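Local coordinates for brain-specific angiogenesis inhibitor 1-associated protein 2-like protein 2 (Mus musculus, PDB 3OK8) that binds phosphoinositides through its I-BAR (IMD) domain and induces planar or gently curved membrane structures, at residues 23-28 with 183-188; 31-36 with 105-110; 78-83 with 216-221; 92-97 with 197-202. One frame throughout, in Å; residues are numbered along the deposited sequence.

Interaction 1. Residues 23-28 with 183-188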
# COMPACT_ATOMS: atom_id res chain seq x y z
N GLU A 23 31.26 3.67 -11.95
CA GLU A 23 31.47 2.97 -10.70
C GLU A 23 30.76 3.64 -9.54
O GLU A 23 31.09 3.43 -8.37
CB GLU A 23 32.96 2.75 -10.41
CG GLU A 23 33.79 3.99 -10.18
CD GLU A 23 35.27 3.66 -10.02
OE1 GLU A 23 36.05 3.97 -10.94
OE2 GLU A 23 35.64 3.07 -8.98
N GLN A 24 29.76 4.45 -9.87
CA GLN A 24 28.93 5.07 -8.87
C GLN A 24 27.50 5.02 -9.35
O GLN A 24 26.65 4.37 -8.74
CB GLN A 24 29.39 6.50 -8.64
CG GLN A 24 28.77 7.18 -7.44
CD GLN A 24 29.72 8.19 -6.81
OE1 GLN A 24 29.40 9.37 -6.67
NE2 GLN A 24 30.91 7.72 -6.43
N PHE A 25 27.23 5.68 -10.47
CA PHE A 25 25.89 5.71 -11.03
C PHE A 25 25.45 4.35 -11.58
O PHE A 25 24.40 3.82 -11.19
CB PHE A 25 25.75 6.79 -12.09
CG PHE A 25 24.38 6.89 -12.67
CD1 PHE A 25 23.41 7.68 -12.07
CD2 PHE A 25 24.04 6.19 -13.82
CE1 PHE A 25 22.14 7.77 -12.60
CE2 PHE A 25 22.77 6.28 -14.36
CZ PHE A 25 21.81 7.07 -13.75
N ASN A 26 26.23 3.77 -12.48
CA ASN A 26 25.80 2.51 -13.08
C ASN A 26 25.50 1.38 -12.06
O ASN A 26 24.45 0.72 -12.16
CB ASN A 26 26.78 2.04 -14.16
CG ASN A 26 26.17 1.01 -15.09
OD1 ASN A 26 26.14 -0.19 -14.77
ND2 ASN A 26 25.68 1.46 -16.24
N PRO A 27 26.39 1.17 -11.08
CA PRO A 27 26.09 0.16 -10.05
C PRO A 27 24.84 0.50 -9.25
O PRO A 27 24.07 -0.40 -8.89
CB PRO A 27 27.33 0.21 -9.14
CG PRO A 27 28.41 0.85 -9.97
CD PRO A 27 27.69 1.82 -10.86
N ALA A 28 24.62 1.78 -8.98
CA ALA A 28 23.43 2.21 -8.24
C ALA A 28 22.14 1.84 -8.97
O ALA A 28 21.11 1.65 -8.33
CB ALA A 28 23.48 3.70 -7.95
N LYS A 183 24.52 14.26 -16.72
CA LYS A 183 23.21 14.88 -16.49
C LYS A 183 22.08 14.11 -17.17
O LYS A 183 20.98 14.00 -16.62
CB LYS A 183 23.20 16.34 -16.95
CG LYS A 183 21.90 17.07 -16.64
CD LYS A 183 21.95 18.56 -17.00
CE LYS A 183 20.87 19.34 -16.26
NZ LYS A 183 20.85 20.80 -16.57
N ARG A 184 22.35 13.59 -18.36
CA ARG A 184 21.33 12.86 -19.09
C ARG A 184 20.85 11.64 -18.32
O ARG A 184 19.67 11.28 -18.38
CB ARG A 184 21.86 12.46 -20.46
CG ARG A 184 21.75 13.59 -21.48
CD ARG A 184 22.53 13.31 -22.75
NE ARG A 184 22.13 14.22 -23.82
CZ ARG A 184 22.77 14.35 -24.98
NH1 ARG A 184 22.33 15.21 -25.90
NH2 ARG A 184 23.84 13.61 -25.25
N ARG A 185 21.77 11.02 -17.59
CA ARG A 185 21.45 9.83 -16.80
C ARG A 185 20.73 10.16 -15.49
O ARG A 185 19.83 9.43 -15.08
CB ARG A 185 22.71 8.97 -16.60
CG ARG A 185 23.05 8.19 -17.86
CD ARG A 185 24.54 7.98 -18.08
NE ARG A 185 24.78 7.38 -19.39
CZ ARG A 185 24.81 8.06 -20.53
NH1 ARG A 185 25.03 7.44 -21.68
NH2 ARG A 185 24.63 9.38 -20.53
N TYR A 186 21.09 11.26 -14.83
CA TYR A 186 20.25 11.70 -13.71
C TYR A 186 18.83 12.03 -14.17
O TYR A 186 17.84 11.59 -13.56
CB TYR A 186 20.86 12.90 -13.00
CG TYR A 186 22.05 12.53 -12.15
CD1 TYR A 186 21.89 11.73 -11.03
CD2 TYR A 186 23.33 12.98 -12.47
CE1 TYR A 186 22.95 11.38 -10.25
CE2 TYR A 186 24.42 12.62 -11.68
CZ TYR A 186 24.22 11.82 -10.56
OH TYR A 186 25.26 11.45 -9.76
N ARG A 187 18.74 12.80 -15.25
CA ARG A 187 17.45 13.19 -15.81
C ARG A 187 16.57 12.00 -16.16
O ARG A 187 15.35 12.08 -16.02
CB ARG A 187 17.65 14.06 -17.05
CG ARG A 187 16.39 14.25 -17.89
CD ARG A 187 16.54 15.38 -18.93
NE ARG A 187 16.66 16.69 -18.28
CZ ARG A 187 17.70 17.51 -18.41
NH1 ARG A 187 17.71 18.66 -17.75
NH2 ARG A 187 18.73 17.18 -19.20
N PHE A 188 17.17 10.93 -16.66
CA PHE A 188 16.41 9.75 -17.06
C PHE A 188 15.85 9.06 -15.82
O PHE A 188 14.76 8.51 -15.87
CB PHE A 188 17.31 8.79 -17.85
CG PHE A 188 16.96 7.32 -17.67
CD1 PHE A 188 17.36 6.62 -16.53
CD2 PHE A 188 16.26 6.63 -18.66
CE1 PHE A 188 17.06 5.28 -16.37
CE2 PHE A 188 15.95 5.29 -18.51
CZ PHE A 188 16.35 4.61 -17.36
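The end of the Phe25 ring pushes against the backbone carbonyl and CB of Arg185. Phe25 CG stands anti to the backbone N (chi1 -178°), which carries the ring straight out from helix 5-66 toward helix 153-217. At the leading end CZ lies 3.4 Å from Arg185 O, and CE2 comes within 3.5 Å of Arg185 CB. Arg185 starts toward the phenyl group, but a bend at chi2 (147°) turns its guanidinium away to salt bridges with Glu181 and Asp113, leaving the aliphatic root as the packing surface. On the neighbouring flank, Phe25 directs an edge at the face of Tyr186: the ring centroids are 5.5 Å apart and the planes stand at 74°, a T-shaped pair whose closest atoms are Phe25 CD1 and Tyr186 CE1 at 4.1 Å. Were the ring cut back to an alanine here, Tyr186 would probably lose its edge partner and Arg185 CB the ring it packs on, leaving a gap. Within this I-BAR three-helix bundle, helix 71-147 closes one side, through Met114 against Asn26 and Phe116 and Ile117 against Arg185, while the second subunit packs its Gln63 on Gln24 and its Ala64 on Tyr186.

Interaction 2. Residues 31-36 with 105-110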
# COMPACT_ATOMS: atom_id res chain seq x y z
N ASN A 31 21.56 -1.84 -8.24
CA ASN A 31 21.00 -1.80 -6.90
C ASN A 31 19.52 -1.45 -6.86
O ASN A 31 18.74 -2.14 -6.21
CB ASN A 31 21.78 -0.80 -6.04
CG ASN A 31 21.36 -0.84 -4.59
OD1 ASN A 31 21.11 0.19 -3.97
ND2 ASN A 31 21.29 -2.05 -4.02
N LEU A 32 19.14 -0.37 -7.53
CA LEU A 32 17.72 0.00 -7.63
C LEU A 32 16.88 -1.09 -8.27
O LEU A 32 15.71 -1.24 -7.94
CB LEU A 32 17.53 1.34 -8.37
CG LEU A 32 17.18 2.58 -7.54
CD1 LEU A 32 17.65 2.45 -6.11
CD2 LEU A 32 17.72 3.84 -8.20
N VAL A 33 17.47 -1.88 -9.17
CA VAL A 33 16.72 -3.02 -9.71
C VAL A 33 16.59 -4.13 -8.67
O VAL A 33 15.61 -4.86 -8.64
CB VAL A 33 17.33 -3.59 -11.00
CG1 VAL A 33 16.75 -4.97 -11.29
CG2 VAL A 33 17.05 -2.66 -12.17
N TYR A 34 17.60 -4.27 -7.83
CA TYR A 34 17.55 -5.23 -6.75
C TYR A 34 16.49 -4.80 -5.73
O TYR A 34 15.53 -5.53 -5.47
CB TYR A 34 18.92 -5.33 -6.09
CG TYR A 34 18.98 -6.24 -4.89
CD1 TYR A 34 18.92 -7.63 -5.03
CD2 TYR A 34 19.12 -5.72 -3.60
CE1 TYR A 34 18.99 -8.47 -3.93
CE2 TYR A 34 19.19 -6.56 -2.49
CZ TYR A 34 19.13 -7.93 -2.67
OH TYR A 34 19.21 -8.75 -1.58
N LEU A 35 16.67 -3.61 -5.16
CA LEU A 35 15.75 -3.10 -4.16
C LEU A 35 14.36 -2.97 -4.75
O LEU A 35 13.37 -3.18 -4.06
CB LEU A 35 16.24 -1.75 -3.65
CG LEU A 35 17.55 -1.82 -2.88
CD1 LEU A 35 18.06 -0.43 -2.55
CD2 LEU A 35 17.37 -2.68 -1.62
N GLY A 36 14.30 -2.63 -6.04
CA GLY A 36 13.04 -2.49 -6.74
C GLY A 36 12.27 -3.80 -6.81
O GLY A 36 11.06 -3.84 -6.64
N HIS A 105 13.33 -1.93 -17.66
CA HIS A 105 14.12 -1.03 -18.48
C HIS A 105 15.58 -0.99 -18.02
O HIS A 105 16.51 -1.11 -18.83
CB HIS A 105 13.51 0.37 -18.47
CG HIS A 105 13.94 1.22 -19.62
ND1 HIS A 105 14.91 2.19 -19.51
CD2 HIS A 105 13.55 1.22 -20.92
CE1 HIS A 105 15.10 2.77 -20.68
NE2 HIS A 105 14.28 2.20 -21.55
N MET A 106 15.78 -0.82 -16.72
CA MET A 106 17.12 -0.70 -16.17
C MET A 106 17.93 -1.97 -16.33
O MET A 106 19.07 -1.92 -16.79
CB MET A 106 17.07 -0.26 -14.71
CG MET A 106 16.77 1.21 -14.52
SD MET A 106 16.40 1.59 -12.78
CE MET A 106 15.58 3.18 -12.94
N GLU A 107 17.38 -3.12 -15.97
CA GLU A 107 18.13 -4.37 -16.11
C GLU A 107 18.41 -4.73 -17.58
O GLU A 107 19.38 -5.42 -17.89
CB GLU A 107 17.45 -5.53 -15.36
CG GLU A 107 15.94 -5.64 -15.59
CD GLU A 107 15.59 -6.43 -16.84
OE1 GLU A 107 16.53 -6.91 -17.53
OE2 GLU A 107 14.37 -6.59 -17.12
N LYS A 108 17.57 -4.23 -18.48
CA LYS A 108 17.69 -4.53 -19.90
C LYS A 108 18.76 -3.67 -20.57
O LYS A 108 19.34 -4.05 -21.58
CB LYS A 108 16.35 -4.31 -20.60
CG LYS A 108 16.03 -5.34 -21.67
CD LYS A 108 15.14 -4.80 -22.78
CE LYS A 108 15.33 -5.62 -24.06
NZ LYS A 108 15.40 -7.09 -23.78
N ASN A 109 19.02 -2.51 -19.98
CA ASN A 109 19.88 -1.52 -20.60
C ASN A 109 21.10 -1.13 -19.76
O ASN A 109 22.07 -0.57 -20.27
CB ASN A 109 19.06 -0.26 -20.96
CG ASN A 109 17.98 -0.55 -21.98
OD1 ASN A 109 16.80 -0.57 -21.66
ND2 ASN A 109 18.39 -0.76 -23.23
N THR A 110 21.05 -1.44 -18.47
CA THR A 110 22.15 -1.09 -17.56
C THR A 110 23.55 -1.46 -18.06
O THR A 110 24.46 -0.65 -17.97
CB THR A 110 21.91 -1.59 -16.11
OG1 THR A 110 21.50 -0.48 -15.30
CG2 THR A 110 23.14 -2.16 -15.50
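Val33 holds CG1 anti to its own backbone N (chi1 164°) and CG2 anti to the carbonyl carbon, an orientation that presents both methyls of the branch to residues 105-110. The two methyls divide the work. CG2 meets Met106 CB at 3.5 Å, tighter than usual for two carbons, and lies 3.8 Å from the backbone N of Glu107. CG1 reaches the neighbouring residue at its root, 4.2 Å from Glu107 CB. The backbones are correspondingly near, with the CA atoms of Val33 and Glu107 6.7 Å apart, so a short beta-branched side chain suffices to span the gap.

The contact joins helix 5-66 to helix 71-147 inside the I-BAR domain, whose fold is an antiparallel dimer of three-helix bundles. Helix 153-217 supplies the third wall here, with Leu189 packing on Met106 and Phe188 meeting the ring of His105. The second subunit adds its Ile57 to Leu32 and its Val52 to Leu35.

Met106 passes Val33 in the opposite sense, its chain running on past the valine and leaving CB as the touching atom. Glu107 behaves differently: its CG sits between the backbone N and the carbonyl carbon (chi1 46°), and a further bend at chi2 leads the carboxylate away, so that this exposed residue contributes its aliphatic root to the margin of the interface.

Interaction 3. Residues 78-83 with 216-221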
# COMPACT_ATOMS: atom_id res chain seq x y z
N VAL A 78 -20.39 -7.01 1.88
CA VAL A 78 -20.12 -7.61 0.59
C VAL A 78 -19.60 -6.53 -0.36
O VAL A 78 -18.70 -6.78 -1.16
CB VAL A 78 -21.39 -8.30 0.02
CG1 VAL A 78 -21.22 -8.68 -1.44
CG2 VAL A 78 -21.71 -9.54 0.85
N GLN A 79 -20.12 -5.31 -0.24
CA GLN A 79 -19.63 -4.26 -1.13
C GLN A 79 -18.39 -3.54 -0.61
O GLN A 79 -17.81 -2.71 -1.28
CB GLN A 79 -20.71 -3.27 -1.56
CG GLN A 79 -21.66 -2.79 -0.50
CD GLN A 79 -22.77 -1.96 -1.11
OE1 GLN A 79 -22.51 -1.03 -1.88
NE2 GLN A 79 -24.02 -2.29 -0.79
N MET A 80 -17.97 -3.89 0.60
CA MET A 80 -16.69 -3.42 1.10
C MET A 80 -15.61 -4.28 0.49
O MET A 80 -14.58 -3.76 0.04
CB MET A 80 -16.64 -3.48 2.62
CG MET A 80 -17.35 -2.35 3.32
SD MET A 80 -17.41 -2.65 5.11
CE MET A 80 -18.02 -1.07 5.69
N SER A 81 -15.82 -5.59 0.48
CA SER A 81 -14.86 -6.48 -0.17
C SER A 81 -14.79 -6.19 -1.67
O SER A 81 -13.70 -6.12 -2.24
CB SER A 81 -15.21 -7.94 0.06
OG SER A 81 -16.28 -8.35 -0.78
N ASP A 82 -15.94 -6.03 -2.32
CA ASP A 82 -15.95 -5.64 -3.73
C ASP A 82 -15.12 -4.38 -3.98
O ASP A 82 -14.35 -4.33 -4.95
CB ASP A 82 -17.39 -5.45 -4.22
CG ASP A 82 -18.15 -6.76 -4.30
OD1 ASP A 82 -17.54 -7.82 -4.03
OD2 ASP A 82 -19.36 -6.72 -4.64
N THR A 83 -15.26 -3.38 -3.12
CA THR A 83 -14.49 -2.14 -3.24
C THR A 83 -13.00 -2.37 -3.13
O THR A 83 -12.22 -1.85 -3.93
CB THR A 83 -14.86 -1.12 -2.16
OG1 THR A 83 -16.25 -0.81 -2.25
CG2 THR A 83 -14.04 0.18 -2.32
N LEU A 216 -20.60 7.34 2.23
CA LEU A 216 -21.95 7.87 2.35
C LEU A 216 -23.02 6.78 2.22
O LEU A 216 -23.99 6.75 2.99
CB LEU A 216 -22.19 8.97 1.31
CG LEU A 216 -21.41 10.27 1.52
CD1 LEU A 216 -21.43 11.12 0.26
CD2 LEU A 216 -21.96 11.03 2.72
N LEU A 217 -22.83 5.88 1.26
CA LEU A 217 -23.82 4.81 1.07
C LEU A 217 -23.81 3.79 2.22
O LEU A 217 -24.80 3.11 2.47
CB LEU A 217 -23.59 4.12 -0.27
CG LEU A 217 -23.65 5.03 -1.51
CD1 LEU A 217 -23.28 4.27 -2.78
CD2 LEU A 217 -25.01 5.68 -1.64
N TRP A 218 -22.69 3.72 2.92
CA TRP A 218 -22.52 2.73 3.99
C TRP A 218 -22.84 3.28 5.37
O TRP A 218 -22.58 2.62 6.37
CB TRP A 218 -21.09 2.19 4.00
CG TRP A 218 -20.68 1.45 2.76
CD1 TRP A 218 -21.50 0.83 1.85
CD2 TRP A 218 -19.34 1.20 2.33
NE1 TRP A 218 -20.74 0.23 0.86
CE2 TRP A 218 -19.42 0.45 1.13
CE3 TRP A 218 -18.08 1.57 2.82
CZ2 TRP A 218 -18.28 0.05 0.43
CZ3 TRP A 218 -16.95 1.17 2.12
CH2 TRP A 218 -17.05 0.42 0.93
N LYS A 219 -23.36 4.47 5.42
CA LYS A 219 -23.77 5.01 6.66
C LYS A 219 -25.07 4.27 6.83
O LYS A 219 -25.66 3.80 5.88
CB LYS A 219 -24.03 6.49 6.55
CG LYS A 219 -22.94 7.41 7.00
CD LYS A 219 -23.46 8.80 7.24
CE LYS A 219 -23.74 9.56 5.95
NZ LYS A 219 -24.60 8.86 4.96
N GLU A 220 -25.53 4.14 8.04
CA GLU A 220 -26.80 3.49 8.15
C GLU A 220 -27.88 4.38 8.65
O GLU A 220 -28.98 3.93 8.82
CB GLU A 220 -26.73 2.13 8.82
CG GLU A 220 -26.78 1.08 7.77
CD GLU A 220 -27.57 1.60 6.61
OE1 GLU A 220 -28.53 2.31 6.88
OE2 GLU A 220 -27.23 1.30 5.44
N GLN A 221 -27.57 5.66 8.81
CA GLN A 221 -28.60 6.69 8.75
C GLN A 221 -28.21 8.17 8.83
O GLN A 221 -27.04 8.54 8.89
CB GLN A 221 -29.75 6.36 9.71
CG GLN A 221 -31.14 6.71 9.21
CD GLN A 221 -31.82 5.62 8.43
OE1 GLN A 221 -32.95 5.78 7.99
NE2 GLN A 221 -31.13 4.50 8.24
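Trp218 slides its indole under Met80, whose CG sits over the face of the six-membered ring, 3.7 Å from the ring centroid and 12° off the normal. That geometry makes a CH-pi contact. The chain of Met80 runs on extended, bringing CE to 3.9 Å from Trp218 CE3, and SD makes a longer, oblique Met-aromatic contact at 5.0 Å from the same centroid.

The rim of the indole is met by two polar side chains in its plane. Along one part NE1 donates a weak but fairly straight hydrogen bond to Gln79 OE1 (3.5 Å, N-H...O angle 163°), with the amide plane nearly perpendicular to the indole. The extended chain of Gln79 beyond CG (chi2 -173°) carries the amide to that position. At the benzo end Thr83 OG1 lies 3.5 Å from Trp218 CZ2; its hydroxyl donates to Gln79 O in the preceding turn at 2.6 Å, a bond that fixes its rotation.

Trp218 is the first residue to leave helical geometry after helix 153-217, so this contact holds the C-terminal end of the I-BAR three-helix bundle against helix 71-147. Ile76 of that helix also packs on the indole, and in the second subunit Ser197 touches Trp218 while His193 touches Met80. A leucine in place of Trp218 would probably leave Gln79 OE1 without its indole donor and Met80 without an aromatic face to lie on.

Gln79 O takes both Thr83 N and Thr83 OG1, and approaches the indole at 3.3 Å from CZ2.

Interaction 4. Residues 92-97 with 197-202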
# COMPACT_ATOMS: atom_id res chain seq x y z
N GLU A 92 -2.64 -2.51 -8.90
CA GLU A 92 -1.73 -3.39 -9.63
C GLU A 92 -1.47 -2.84 -11.05
O GLU A 92 -0.78 -3.47 -11.86
CB GLU A 92 -2.23 -4.84 -9.64
CG GLU A 92 -1.12 -5.88 -9.35
CD GLU A 92 -1.61 -7.14 -8.64
OE1 GLU A 92 -2.73 -7.14 -8.08
OE2 GLU A 92 -0.87 -8.15 -8.65
N VAL A 93 -2.01 -1.65 -11.33
CA VAL A 93 -1.70 -0.94 -12.57
C VAL A 93 -0.45 -0.11 -12.38
O VAL A 93 0.47 -0.17 -13.19
CB VAL A 93 -2.84 0.00 -12.99
CG1 VAL A 93 -2.51 0.64 -14.33
CG2 VAL A 93 -4.18 -0.75 -13.04
N VAL A 94 -0.43 0.67 -11.30
CA VAL A 94 0.75 1.42 -10.89
C VAL A 94 1.95 0.49 -10.65
O VAL A 94 3.08 0.81 -11.03
CB VAL A 94 0.44 2.15 -9.57
CG1 VAL A 94 1.58 3.06 -9.17
CG2 VAL A 94 -0.88 2.90 -9.69
N VAL A 95 1.69 -0.64 -9.98
CA VAL A 95 2.70 -1.65 -9.72
C VAL A 95 3.27 -2.21 -11.03
O VAL A 95 4.44 -2.58 -11.11
CB VAL A 95 2.14 -2.84 -8.90
CG1 VAL A 95 3.24 -3.82 -8.55
CG2 VAL A 95 1.43 -2.35 -7.64
N GLN A 96 2.43 -2.27 -12.06
CA GLN A 96 2.88 -2.83 -13.32
C GLN A 96 3.65 -1.81 -14.15
O GLN A 96 4.51 -2.17 -14.94
CB GLN A 96 1.71 -3.42 -14.11
CG GLN A 96 2.12 -4.58 -15.01
CD GLN A 96 2.87 -5.69 -14.26
OE1 GLN A 96 3.63 -6.46 -14.87
NE2 GLN A 96 2.67 -5.78 -12.94
N THR A 97 3.33 -0.53 -13.97
CA THR A 97 4.12 0.57 -14.55
C THR A 97 5.53 0.56 -13.97
O THR A 97 6.53 0.63 -14.69
CB THR A 97 3.46 1.94 -14.27
OG1 THR A 97 2.21 2.03 -14.96
CG2 THR A 97 4.36 3.08 -14.72
N SER A 197 5.27 8.60 -10.32
CA SER A 197 4.56 9.52 -9.43
C SER A 197 3.22 9.95 -10.02
O SER A 197 2.26 10.20 -9.28
CB SER A 197 5.40 10.77 -9.15
OG SER A 197 6.59 10.44 -8.45
N ASN A 198 3.18 10.03 -11.35
CA ASN A 198 2.00 10.49 -12.06
C ASN A 198 0.91 9.43 -12.14
O ASN A 198 -0.26 9.72 -11.92
CB ASN A 198 2.37 10.94 -13.47
CG ASN A 198 1.73 12.26 -13.84
OD1 ASN A 198 1.28 12.46 -14.97
ND2 ASN A 198 1.70 13.18 -12.88
N THR A 199 1.29 8.19 -12.47
CA THR A 199 0.34 7.09 -12.48
C THR A 199 -0.25 6.91 -11.08
O THR A 199 -1.45 6.68 -10.92
CB THR A 199 0.99 5.77 -12.93
OG1 THR A 199 1.88 5.30 -11.91
CG2 THR A 199 1.78 5.97 -14.21
N PHE A 200 0.59 7.05 -10.07
CA PHE A 200 0.17 6.82 -8.69
C PHE A 200 -0.74 7.92 -8.21
O PHE A 200 -1.69 7.67 -7.45
CB PHE A 200 1.38 6.71 -7.77
CG PHE A 200 1.01 6.52 -6.33
CD1 PHE A 200 0.53 5.29 -5.88
CD2 PHE A 200 1.14 7.56 -5.43
CE1 PHE A 200 0.20 5.09 -4.54
CE2 PHE A 200 0.81 7.38 -4.08
CZ PHE A 200 0.34 6.14 -3.64
N LEU A 201 -0.44 9.15 -8.64
CA LEU A 201 -1.36 10.27 -8.46
C LEU A 201 -2.74 9.97 -9.05
O LEU A 201 -3.77 10.30 -8.46
CB LEU A 201 -0.78 11.53 -9.10
CG LEU A 201 -1.53 12.82 -8.80
CD1 LEU A 201 -2.07 12.81 -7.37
CD2 LEU A 201 -0.61 14.02 -9.04
N GLN A 202 -2.76 9.34 -10.23
CA GLN A 202 -4.02 9.01 -10.90
C GLN A 202 -4.84 8.02 -10.09
O GLN A 202 -6.06 8.14 -9.95
CB GLN A 202 -3.77 8.45 -12.30
CG GLN A 202 -3.65 9.52 -13.36
CD GLN A 202 -4.87 10.42 -13.41
OE1 GLN A 202 -5.97 9.99 -13.79
NE2 GLN A 202 -4.69 11.69 -13.04
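Helix segments 92-97 and 197-202 run almost exactly antiparallel, at 176° between their N-to-C directions, with axes 9.3 Å apart and the CA atoms of Val94 and Phe200 as the nearest pair at 5.9 Å. Val94 points toward the other helix. Its CG1, anti to the backbone N (chi1 -174°), comes 3.6 Å from Thr199 OG1 and 3.9 Å from Phe200 CB, while CG2 rests 4.0 Å from the backbone O of Thr199.

Phe200 meets the valine at its root and the near edge of its ring, where CG1 of Val94 lies close to the ring plane. Leu211 of the second subunit packs on Phe200.

One turn further along the first helix, Thr97 and Thr199 reach toward each other tip to tip, their CG2 methyls 3.9 Å apart. The torsions sort methyl from hydroxyl: Thr199 places OG1 between its backbone N and carbonyl carbon (chi1 71°), where it bonds to Leu196 O in its own helix, and CG2 is turned to the neighbour. Thr97 OG1 makes a weak bond back to Val93 O.

This pairing belongs to the I-BAR three-helix bundle, joining helices 71-147 and 153-217, with Phe203 adding to the cover of Val94 and Leu195 to that of Thr97. Because the Thr199 hydroxyl is bonded to Leu196 O, and that of Thr97 more weakly to Val93 O, neither is used for a polar link across; the Thr199 oxygen instead serves the Val94 methyl as a van der Waals partner, and between these segments the contact is van der Waals packing, without hydrogen bonds.

From the N terminus, helix 5-66 supplies residues 23-28 and then 31-36, helix 71-147 carries 78-83, 92-97 and 105-110 in turn, and helix 153-217 brings 183-188, 197-202 and finally 216-221 at its end. Interaction 2 closes the shortest loop, 68 residues between its segments, and lies within the 154-residue loop of interaction 1. Interaction 4 lies likewise within interaction 3. Each of the first pair crosses each of the second. Together they tie all three pairs of helices. Interactions 1 and 2 touch, through Asn26 and Thr110, whereas interaction 3 lies about 41 Å, centre to centre, from interaction 2.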